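Local coordinates for protein peptidoglycan-N-acetylmuramic acid deacetylase PdaA (Bacillus subtilis, PDB 1NY1) that deacetylates N-acetylmuramic acid residues in peptidoglycan, leading to muramic delta-lactam in the spore cortex, and is required for germination, at residues K82-P85 with Q86-K89; T214-K218 with Q219-F223. All coordinates share one frame; numbering follows the deposited sequence.

Interaction 1 of 2, residues K82-P85 with Q86-K89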
ATOM      1  N   LYS A  82      -2.739  17.590   0.847  1.00 15.59           N
ATOM      2  CA  LYS A  82      -2.954  19.000   1.145  1.00 15.90           C
ATOM      3  C   LYS A  82      -2.238  19.433   2.429  1.00 15.88           C
ATOM      4  O   LYS A  82      -1.742  20.555   2.526  1.00 14.35           O
ATOM      5  CB  LYS A  82      -4.452  19.281   1.283  1.00 17.23           C
ATOM      6  CG  LYS A  82      -5.290  18.865   0.070  1.00 20.48           C
ATOM      7  CD  LYS A  82      -5.308  19.925  -1.022  1.00 22.39           C
ATOM      8  CE  LYS A  82      -6.176  21.118  -0.621  1.00 24.66           C
ATOM      9  NZ  LYS A  82      -6.207  22.170  -1.681  1.00 25.97           N
ATOM     10  N   ASP A  83      -2.175  18.543   3.413  1.00 15.63           N
ATOM     11  CA  ASP A  83      -1.541  18.878   4.683  1.00 16.14           C
ATOM     12  C   ASP A  83      -0.020  18.724   4.702  1.00 15.59           C
ATOM     13  O   ASP A  83       0.672  19.446   5.426  1.00 15.20           O
ATOM     14  CB  ASP A  83      -2.160  18.026   5.802  1.00 19.54           C
ATOM     15  CG  ASP A  83      -1.686  18.438   7.175  1.00 21.66           C
ATOM     16  OD1 ASP A  83      -1.888  19.617   7.542  1.00 21.71           O
ATOM     17  OD2 ASP A  83      -1.113  17.586   7.892  1.00 21.91           O
ATOM     18  N   GLN A  84       0.502  17.803   3.896  1.00 13.53           N
ATOM     19  CA  GLN A  84       1.939  17.536   3.870  1.00 14.57           C
ATOM     20  C   GLN A  84       2.615  17.616   2.497  1.00 16.03           C
ATOM     21  O   GLN A  84       3.268  16.660   2.062  1.00 14.67           O
ATOM     22  CB  GLN A  84       2.194  16.150   4.464  1.00 14.03           C
ATOM     23  CG  GLN A  84       1.738  15.999   5.907  1.00 15.45           C
ATOM     24  CD  GLN A  84       2.551  16.851   6.855  1.00 16.40           C
ATOM     25  OE1 GLN A  84       3.768  16.964   6.712  1.00 17.62           O
ATOM     26  NE2 GLN A  84       1.888  17.440   7.846  1.00 18.19           N
ATOM     27  N   PRO A  85       2.498  18.766   1.814  1.00 16.80           N
ATOM     28  CA  PRO A  85       3.094  18.972   0.485  1.00 17.76           C
ATOM     29  C   PRO A  85       4.586  18.632   0.404  1.00 16.64           C
ATOM     30  O   PRO A  85       5.034  17.998  -0.553  1.00 16.56           O
ATOM     31  CB  PRO A  85       2.847  20.458   0.218  1.00 17.97           C
ATOM     32  CG  PRO A  85       1.635  20.766   1.047  1.00 22.41           C
ATOM     33  CD  PRO A  85       1.882  20.006   2.313  1.00 17.69           C
ATOM     34  N   GLN A  86       5.352  19.057   1.404  1.00 15.77           N
ATOM     35  CA  GLN A  86       6.786  18.801   1.416  1.00 17.64           C
ATOM     36  C   GLN A  86       7.111  17.308   1.440  1.00 17.41           C
ATOM     37  O   GLN A  86       8.059  16.869   0.788  1.00 16.72           O
ATOM     38  CB  GLN A  86       7.444  19.506   2.605  1.00 21.50           C
ATOM     39  CG  GLN A  86       7.188  21.008   2.631  1.00 28.41           C
ATOM     40  CD  GLN A  86       8.050  21.739   3.642  1.00 33.12           C
ATOM     41  OE1 GLN A  86       8.056  21.409   4.832  1.00 36.85           O
ATOM     42  NE2 GLN A  86       8.783  22.746   3.174  1.00 34.45           N
ATOM     43  N   LEU A  87       6.329  16.529   2.182  1.00 15.52           N
ATOM     44  CA  LEU A  87       6.559  15.090   2.245  1.00 15.81           C
ATOM     45  C   LEU A  87       6.258  14.445   0.896  1.00 14.82           C
ATOM     46  O   LEU A  87       6.983  13.559   0.447  1.00 15.40           O
ATOM     47  CB  LEU A  87       5.694  14.447   3.332  1.00 13.71           C
ATOM     48  CG  LEU A  87       6.141  14.700   4.774  1.00 13.22           C
ATOM     49  CD1 LEU A  87       5.123  14.109   5.734  1.00 15.72           C
ATOM     50  CD2 LEU A  87       7.512  14.082   5.006  1.00 15.61           C
ATOM     51  N   ILE A  88       5.185  14.892   0.253  1.00 14.62           N
ATOM     52  CA  ILE A  88       4.811  14.359  -1.050  1.00 14.50           C
ATOM     53  C   ILE A  88       5.956  14.612  -2.019  1.00 14.05           C
ATOM     54  O   ILE A  88       6.291  13.761  -2.843  1.00 16.43           O
ATOM     55  CB  ILE A  88       3.547  15.055  -1.602  1.00 15.62           C
ATOM     56  CG1 ILE A  88       2.320  14.651  -0.777  1.00 15.26           C
ATOM     57  CG2 ILE A  88       3.379  14.726  -3.082  1.00 13.99           C
ATOM     58  CD1 ILE A  88       2.009  13.153  -0.802  1.00 15.86           C
ATOM     59  N   LYS A  89       6.549  15.795  -1.911  1.00 14.32           N
ATOM     60  CA  LYS A  89       7.658  16.175  -2.777  1.00 15.92           C
ATOM     61  C   LYS A  89       8.853  15.253  -2.515  1.00 15.65           C
ATOM     62  O   LYS A  89       9.546  14.843  -3.449  1.00 15.20           O
ATOM     63  CB  LYS A  89       8.045  17.636  -2.517  1.00 17.42           C
ATOM     64  CG  LYS A  89       8.899  18.267  -3.612  1.00 21.18           C
ATOM     65  CD  LYS A  89       8.075  19.191  -4.513  1.00 24.78           C
ATOM     66  CE  LYS A  89       7.620  20.445  -3.766  1.00 23.88           C
ATOM     67  NZ  LYS A  89       6.852  21.383  -4.641  1.00 22.54           N
TER
HETATM   68  O   HOH W   1       5.112  17.825   4.414  1.00 29.36           O

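Interaction 2 of 2, residues T214-K218 with Q219-F223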
ATOM      1  N   THR A 214      16.798  -4.521   7.643  1.00 15.09           N
ATOM      2  CA  THR A 214      18.139  -5.026   7.888  1.00 15.85           C
ATOM      3  C   THR A 214      18.117  -6.546   8.060  1.00 17.27           C
ATOM      4  O   THR A 214      18.808  -7.263   7.337  1.00 16.71           O
ATOM      5  CB  THR A 214      18.764  -4.382   9.143  1.00 17.17           C
ATOM      6  OG1 THR A 214      18.814  -2.961   8.976  1.00 17.40           O
ATOM      7  CG2 THR A 214      20.182  -4.902   9.358  1.00 17.02           C
ATOM      8  N   ASP A 215      17.311  -7.041   8.994  1.00 17.32           N
ATOM      9  CA  ASP A 215      17.244  -8.481   9.239  1.00 19.41           C
ATOM     10  C   ASP A 215      16.638  -9.304   8.105  1.00 19.12           C
ATOM     11  O   ASP A 215      17.052 -10.444   7.875  1.00 18.51           O
ATOM     12  CB  ASP A 215      16.500  -8.767  10.545  1.00 22.13           C
ATOM     13  CG  ASP A 215      17.256  -8.271  11.760  1.00 28.23           C
ATOM     14  OD1 ASP A 215      18.483  -8.523  11.847  1.00 30.68           O
ATOM     15  OD2 ASP A 215      16.630  -7.632  12.634  1.00 30.59           O
ATOM     16  N   LEU A 216      15.655  -8.748   7.400  1.00 16.64           N
ATOM     17  CA  LEU A 216      15.043  -9.474   6.292  1.00 16.62           C
ATOM     18  C   LEU A 216      16.047  -9.603   5.148  1.00 15.59           C
ATOM     19  O   LEU A 216      16.108 -10.636   4.478  1.00 15.18           O
ATOM     20  CB  LEU A 216      13.760  -8.767   5.831  1.00 16.62           C
ATOM     21  CG  LEU A 216      12.561  -9.021   6.753  1.00 16.85           C
ATOM     22  CD1 LEU A 216      11.414  -8.076   6.419  1.00 18.03           C
ATOM     23  CD2 LEU A 216      12.115 -10.468   6.606  1.00 17.80           C
ATOM     24  N   LYS A 217      16.845  -8.560   4.930  1.00 14.51           N
ATOM     25  CA  LYS A 217      17.851  -8.608   3.875  1.00 15.99           C
ATOM     26  C   LYS A 217      18.872  -9.693   4.211  1.00 17.67           C
ATOM     27  O   LYS A 217      19.270 -10.472   3.342  1.00 17.05           O
ATOM     28  CB  LYS A 217      18.574  -7.267   3.737  1.00 14.85           C
ATOM     29  CG  LYS A 217      17.841  -6.241   2.883  1.00 14.10           C
ATOM     30  CD  LYS A 217      18.728  -5.043   2.622  1.00 15.65           C
ATOM     31  CE  LYS A 217      18.083  -4.060   1.667  1.00 18.12           C
ATOM     32  NZ  LYS A 217      18.981  -2.900   1.368  1.00 17.21           N
ATOM     33  N   LYS A 218      19.293  -9.740   5.474  1.00 16.81           N
ATOM     34  CA  LYS A 218      20.265 -10.739   5.900  1.00 17.84           C
ATOM     35  C   LYS A 218      19.738 -12.153   5.646  1.00 18.16           C
ATOM     36  O   LYS A 218      20.505 -13.055   5.300  1.00 18.37           O
ATOM     37  CB  LYS A 218      20.606 -10.562   7.384  1.00 19.45           C
ATOM     38  CG  LYS A 218      21.678 -11.530   7.868  1.00 21.71           C
ATOM     39  CD  LYS A 218      22.087 -11.278   9.313  1.00 22.56           C
ATOM     40  CE  LYS A 218      23.197 -12.238   9.734  1.00 22.97           C
ATOM     41  NZ  LYS A 218      23.630 -12.015  11.139  1.00 19.81           N
ATOM     42  N   GLN A 219      18.432 -12.343   5.815  1.00 16.88           N
ATOM     43  CA  GLN A 219      17.806 -13.644   5.586  1.00 18.48           C
ATOM     44  C   GLN A 219      17.819 -14.027   4.111  1.00 19.07           C
ATOM     45  O   GLN A 219      17.616 -15.189   3.765  1.00 20.58           O
ATOM     46  CB  GLN A 219      16.354 -13.645   6.065  1.00 20.04           C
ATOM     47  CG  GLN A 219      16.173 -13.667   7.563  1.00 21.65           C
ATOM     48  CD  GLN A 219      14.706 -13.724   7.950  1.00 25.23           C
ATOM     49  OE1 GLN A 219      13.941 -14.522   7.403  1.00 24.25           O
ATOM     50  NE2 GLN A 219      14.308 -12.882   8.898  1.00 24.87           N
ATOM     51  N   GLY A 220      18.033 -13.045   3.242  1.00 18.73           N
ATOM     52  CA  GLY A 220      18.063 -13.332   1.820  1.00 17.78           C
ATOM     53  C   GLY A 220      16.915 -12.727   1.035  1.00 19.18           C
ATOM     54  O   GLY A 220      16.702 -13.080  -0.126  1.00 19.50           O
ATOM     55  N   TYR A 221      16.168 -11.823   1.664  1.00 18.48           N
ATOM     56  CA  TYR A 221      15.045 -11.154   1.008  1.00 17.56           C
ATOM     57  C   TYR A 221      15.515  -9.925   0.250  1.00 18.15           C
ATOM     58  O   TYR A 221      16.461  -9.246   0.660  1.00 18.06           O
ATOM     59  CB  TYR A 221      13.994 -10.701   2.033  1.00 16.48           C
ATOM     60  CG  TYR A 221      12.984 -11.754   2.424  1.00 17.50           C
ATOM     61  CD1 TYR A 221      11.898 -12.046   1.604  1.00 16.83           C
ATOM     62  CD2 TYR A 221      13.119 -12.462   3.617  1.00 17.49           C
ATOM     63  CE1 TYR A 221      10.968 -13.022   1.963  1.00 18.20           C
ATOM     64  CE2 TYR A 221      12.195 -13.440   3.984  1.00 18.12           C
ATOM     65  CZ  TYR A 221      11.125 -13.714   3.152  1.00 18.19           C
ATOM     66  OH  TYR A 221      10.225 -14.695   3.502  1.00 20.33           O
ATOM     67  N   THR A 222      14.838  -9.651  -0.859  1.00 16.34           N
ATOM     68  CA  THR A 222      15.114  -8.487  -1.695  1.00 18.09           C
ATOM     69  C   THR A 222      13.819  -7.676  -1.702  1.00 16.56           C
ATOM     70  O   THR A 222      12.733  -8.248  -1.784  1.00 16.22           O
ATOM     71  CB  THR A 222      15.457  -8.896  -3.149  1.00 20.36           C
ATOM     72  OG1 THR A 222      16.750  -9.517  -3.179  1.00 24.30           O
ATOM     73  CG2 THR A 222      15.463  -7.678  -4.068  1.00 20.86           C
ATOM     74  N   PHE A 223      13.939  -6.355  -1.605  1.00 14.68           N
ATOM     75  CA  PHE A 223      12.776  -5.468  -1.604  1.00 15.97           C
ATOM     76  C   PHE A 223      12.601  -4.801  -2.960  1.00 15.98           C
ATOM     77  O   PHE A 223      13.517  -4.148  -3.459  1.00 17.78           O
ATOM     78  CB  PHE A 223      12.935  -4.392  -0.526  1.00 16.52           C
ATOM     79  CG  PHE A 223      12.853  -4.925   0.871  1.00 17.04           C
ATOM     80  CD1 PHE A 223      11.624  -5.020   1.522  1.00 15.90           C
ATOM     81  CD2 PHE A 223      13.997  -5.377   1.525  1.00 15.53           C
ATOM     82  CE1 PHE A 223      11.537  -5.556   2.805  1.00 15.69           C
ATOM     83  CE2 PHE A 223      13.920  -5.916   2.807  1.00 16.90           C
ATOM     84  CZ  PHE A 223      12.686  -6.008   3.450  1.00 16.18           C
TER

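Interaction 1 of 2, residues K82-P85 with Q86-K89
Q84 and L87 meet twice at the start of helix 85-93, once through backbone and once through side chains. The carbonyl O of Q84 accepts the amide of I88 at 3.2 Å (I88 N to Q84 O), the donor lying nearly along the C=O axis, and a weak second bond comes from L87 N. L87 N also gives its hydrogen to a water, which accepts at 2.9 Å and donates to Q84 OE1 at 2.8 Å. A bend at chi2 (-67°) folds the glutamine back beside L87, with OE1 3.3 Å from L87 CD1. The other end of the amide is used too, NE2 of Q84 giving a straight bond (165°) to D83 OD2, met from above the carboxylate plane. Without the amide, as with an alanine here, the bridging water is likely to lose its acceptor and D83 OD2 this donor. P85, which has no N-H to offer, suits the first turn, where amides lack helical acceptors; its O takes K89 N at 3.0 Å, while K89 NZ reaches I130 O. Q84 at the N-cap with proline in the next position forms the N-terminal cap of helix 85-93, one residue after helix 78-83 ends.

Interaction 2 of 2, residues T214-K218 with Q219-F223
The backbone of T214-K218 lies in the last turns of helix 205-219, and Q219-F223 carries it through a Schellman motif into strand 222-224. Q219 N still makes a helical bond to D215 O. Beyond it the pattern changes: G220 N bonds to K217 O at 2.9 Å, from above the carbonyl plane, and only weakly to L216 O, which is taken chiefly by Y221 N at 3.1 Å with an angle of 156° at the hydrogen. Two carbonyls at the helix end thus find donors as the chain turns away. G220 makes the turn possible, for at its phi of 113° any side chain would collide with the carbonyl O of Q219. A CA-H...O contact from K217 to Y221 O follows the turn.

L216 suits its buried place because it serves two rings: its CD2 branch meets Y221, and its CD1 branch with CB meets F223. CD2 packs on Y221 CD2 at 3.7 Å, while CB and CD1 both approach F223 CZ, the leucine and phenylalanine side chains crossing at about a right angle. CG of L216 stands beside its own backbone N (chi1 -78°), which sets the branches towards these rings. I45 of strand 44-51 adds to the packing against all three residues, and K43 makes a cation-pi contact with Y221. K217 joins an apolar stem to a charged end: its extended chain carries NZ to H68 O, and near its root CG lies at the edge of the F223 ring, in its plane, 3.9 Å from CE2.

In the fold
Interactions 1 and 2 are two helix ends of one NodB-homology domain, the first a start and the second a finish. They do not touch: their centres are 30 Å apart and their nearest atoms about 19 Å. The parallel sheet relates them. Strand 222-224, which interaction 2 leads into, pairs with strand 44-51, the strand holding D50, the probable proton acceptor; helix 85-93, which interaction 1 opens, precedes strand 97-100 in the same sheet. Interaction 1 lies nearer the metal site, the side chain of I88 being about 10 Å from that of metal ligand H101, whereas residues 214-223 sit away from the annotated sites.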